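Local coordinates for protein RavO (Legionella pneumophila subsp. pneumophila, PDB 6DM4) that binds a phosphotyrosine peptide of human Shc1 through its SH2 domain, the part of this longer bacterial protein described here, and so probably targets host phosphoproteins, at residues E3-Y6 and K7-E11. Numbering follows the deposited sequence.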
ATOM      1  N   GLU A   3       9.154  11.642   0.696  1.00 90.11           N
ATOM      2  CA  GLU A   3       8.513  10.384   1.049  1.00 83.25           C
ATOM      3  C   GLU A   3       6.998  10.452   0.932  1.00 73.73           C
ATOM      4  O   GLU A   3       6.306   9.518   1.354  1.00 68.22           O
ATOM      5  CB  GLU A   3       8.911   9.964   2.467  1.00 89.07           C
ATOM      6  CG  GLU A   3       8.235  10.762   3.574  1.00 93.60           C
ATOM      7  CD  GLU A   3       8.737  10.375   4.953  1.00 99.85           C
ATOM      8  OE1 GLU A   3       9.863   9.841   5.047  1.00103.29           O
ATOM      9  OE2 GLU A   3       8.006  10.602   5.941  1.00101.53           O
ATOM     10  N   LYS A   4       6.463  11.533   0.361  1.00 70.39           N
ATOM     11  CA  LYS A   4       5.015  11.678   0.287  1.00 65.14           C
ATOM     12  C   LYS A   4       4.384  10.631  -0.623  1.00 56.98           C
ATOM     13  O   LYS A   4       3.193  10.334  -0.480  1.00 55.52           O
ATOM     14  CB  LYS A   4       4.654  13.091  -0.169  1.00 66.43           C
ATOM     15  CG  LYS A   4       5.206  14.162   0.758  1.00 73.14           C
ATOM     16  CD  LYS A   4       4.682  13.907   2.158  1.00 75.19           C
ATOM     17  CE  LYS A   4       5.535  14.580   3.213  1.00 81.35           C
ATOM     18  NZ  LYS A   4       6.876  14.971   2.723  1.00 84.46           N
ATOM     19  N   ILE A   5       5.157  10.042  -1.539  1.00 54.15           N
ATOM     20  CA  ILE A   5       4.609   8.981  -2.383  1.00 51.28           C
ATOM     21  C   ILE A   5       4.191   7.786  -1.537  1.00 49.71           C
ATOM     22  O   ILE A   5       3.157   7.158  -1.793  1.00 46.59           O
ATOM     23  CB  ILE A   5       5.617   8.577  -3.476  1.00 52.17           C
ATOM     24  CG1 ILE A   5       5.042   7.439  -4.328  1.00 48.71           C
ATOM     25  CG2 ILE A   5       6.954   8.179  -2.862  1.00 54.69           C
ATOM     26  CD1 ILE A   5       5.891   7.089  -5.521  1.00 49.80           C
ATOM     27  N   TYR A   6       4.979   7.451  -0.514  1.00 51.76           N
ATOM     28  CA  TYR A   6       4.629   6.304   0.316  1.00 50.93           C
ATOM     29  C   TYR A   6       3.382   6.574   1.147  1.00 48.59           C
ATOM     30  O   TYR A   6       2.615   5.649   1.427  1.00 46.35           O
ATOM     31  CB  TYR A   6       5.807   5.924   1.209  1.00 57.33           C
ATOM     32  CG  TYR A   6       7.065   5.633   0.427  1.00 61.31           C
ATOM     33  CD1 TYR A   6       7.146   4.523  -0.406  1.00 59.96           C
ATOM     34  CD2 TYR A   6       8.166   6.472   0.512  1.00 67.54           C
ATOM     35  CE1 TYR A   6       8.295   4.257  -1.126  1.00 63.56           C
ATOM     36  CE2 TYR A   6       9.316   6.214  -0.205  1.00 71.01           C
ATOM     37  CZ  TYR A   6       9.376   5.105  -1.021  1.00 68.80           C
ATOM     38  OH  TYR A   6      10.524   4.847  -1.733  1.00 72.59           O
ATOM     39  N   LYS A   7       3.152   7.828   1.539  1.00 50.30           N
ATOM     40  CA  LYS A   7       1.927   8.136   2.268  1.00 51.48           C
ATOM     41  C   LYS A   7       0.707   8.046   1.356  1.00 46.29           C
ATOM     42  O   LYS A   7      -0.365   7.608   1.792  1.00 43.58           O
ATOM     43  CB  LYS A   7       2.023   9.516   2.915  1.00 58.75           C
ATOM     44  CG  LYS A   7       3.175   9.661   3.900  1.00 66.97           C
ATOM     45  CD  LYS A   7       3.264   8.470   4.843  1.00 69.73           C
ATOM     46  CE  LYS A   7       2.092   8.415   5.814  1.00 71.32           C
ATOM     47  NZ  LYS A   7       2.044   7.098   6.506  1.00 71.55           N
ATOM     48  N   VAL A   8       0.847   8.448   0.089  1.00 43.35           N
ATOM     49  CA  VAL A   8      -0.258   8.307  -0.854  1.00 40.91           C
ATOM     50  C   VAL A   8      -0.515   6.836  -1.156  1.00 39.65           C
ATOM     51  O   VAL A   8      -1.668   6.397  -1.238  1.00 37.19           O
ATOM     52  CB  VAL A   8       0.023   9.108  -2.139  1.00 42.82           C
ATOM     53  CG1 VAL A   8      -1.125   8.955  -3.129  1.00 41.00           C
ATOM     54  CG2 VAL A   8       0.248  10.580  -1.813  1.00 45.69           C
ATOM     55  N   MET A   9       0.554   6.051  -1.319  1.00 40.28           N
ATOM     56  CA  MET A   9       0.397   4.618  -1.542  1.00 38.72           C
ATOM     57  C   MET A   9      -0.247   3.947  -0.341  1.00 38.94           C
ATOM     58  O   MET A   9      -1.097   3.063  -0.498  1.00 37.96           O
ATOM     59  CB  MET A   9       1.750   3.978  -1.838  1.00 41.36           C
ATOM     60  CG  MET A   9       2.298   4.305  -3.209  1.00 47.45           C
ATOM     61  SD  MET A   9       4.025   3.823  -3.338  1.00 55.33           S
ATOM     62  CE  MET A   9       3.984   2.204  -2.582  1.00 54.08           C
ATOM     63  N   GLU A  10       0.155   4.347   0.868  1.00 35.31           N
ATOM     64  CA  GLU A  10      -0.479   3.832   2.078  1.00 38.16           C
ATOM     65  C   GLU A  10      -1.980   4.070   2.045  1.00 36.82           C
ATOM     66  O   GLU A  10      -2.772   3.159   2.315  1.00 37.41           O
ATOM     67  CB  GLU A  10       0.144   4.487   3.317  1.00 40.84           C
ATOM     68  CG  GLU A  10      -0.276   3.864   4.652  1.00 40.20           C
ATOM     69  CD  GLU A  10      -0.025   4.791   5.842  1.00 47.26           C
ATOM     70  OE1 GLU A  10      -0.319   5.997   5.725  1.00 53.19           O
ATOM     71  OE2 GLU A  10       0.468   4.324   6.890  1.00 47.34           O
ATOM     72  N   GLU A  11      -2.391   5.295   1.707  1.00 39.11           N
ATOM     73  CA  GLU A  11      -3.809   5.633   1.694  1.00 39.02           C
ATOM     74  C   GLU A  11      -4.575   4.754   0.713  1.00 35.61           C
ATOM     75  O   GLU A  11      -5.702   4.335   0.994  1.00 33.00           O
ATOM     76  CB  GLU A  11      -3.984   7.112   1.339  1.00 43.84           C
ATOM     77  CG  GLU A  11      -4.410   7.986   2.510  1.00 52.70           C
ATOM     78  CD  GLU A  11      -4.513   9.457   2.142  1.00 60.07           C
ATOM     79  OE1 GLU A  11      -3.462  10.100   1.933  1.00 63.72           O
ATOM     80  OE2 GLU A  11      -5.648   9.974   2.062  1.00 62.33           O
TER
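M9 reaches back over the first helical turn to I5 and Y6, and its side chain can be followed atom by atom. M9 CB rests 3.5 Å from the carbonyl oxygen I5 O, and M9 CG comes nearer still, because chi1 (-73°) turns CG away from the carbonyl carbon and back toward I5. M9 SD then lies 3.9 Å from I5 CG1, the two chains running side by side in the same direction. The same sulfur stands 5.4 Å from the centroid of the Y6 ring, 57° off its normal, an oblique Met-aromatic contact. A flexible, polarisable methionine suits a place shared by an aliphatic branch and an aromatic ring. Branched I5 can serve two neighbours: CG1 runs beside M9, while I5 CG2 sits 3.9 Å above the plane of the Y6 ring, over its centre.

Beneath these side chains, the amides of V8, M9 and E10 donate to the carbonyl oxygens of K4, I5 and Y6; M9 N to I5 O spans 2.9 Å. On another side of the helix K7, bent at chi2 and chi3, brings NZ to 2.7 Å from E10 OE1, a salt bridge entering from above the carboxylate plane; opposite charges three residues apart suit such a pairing. The other oxygen, E10 OE2, is held by Y18 and R23 of the second subunit. I5 and V8 pack on I75 of strand 67-76, whereas I5 also packs on Y6 of the second subunit, Y6 on its I5, and M9 on its Y6. This is i to i+4 packing on an amphipathic N-terminal alpha-helix, laid against the SH2 domain's central antiparallel sheet and shared with the subunit interface.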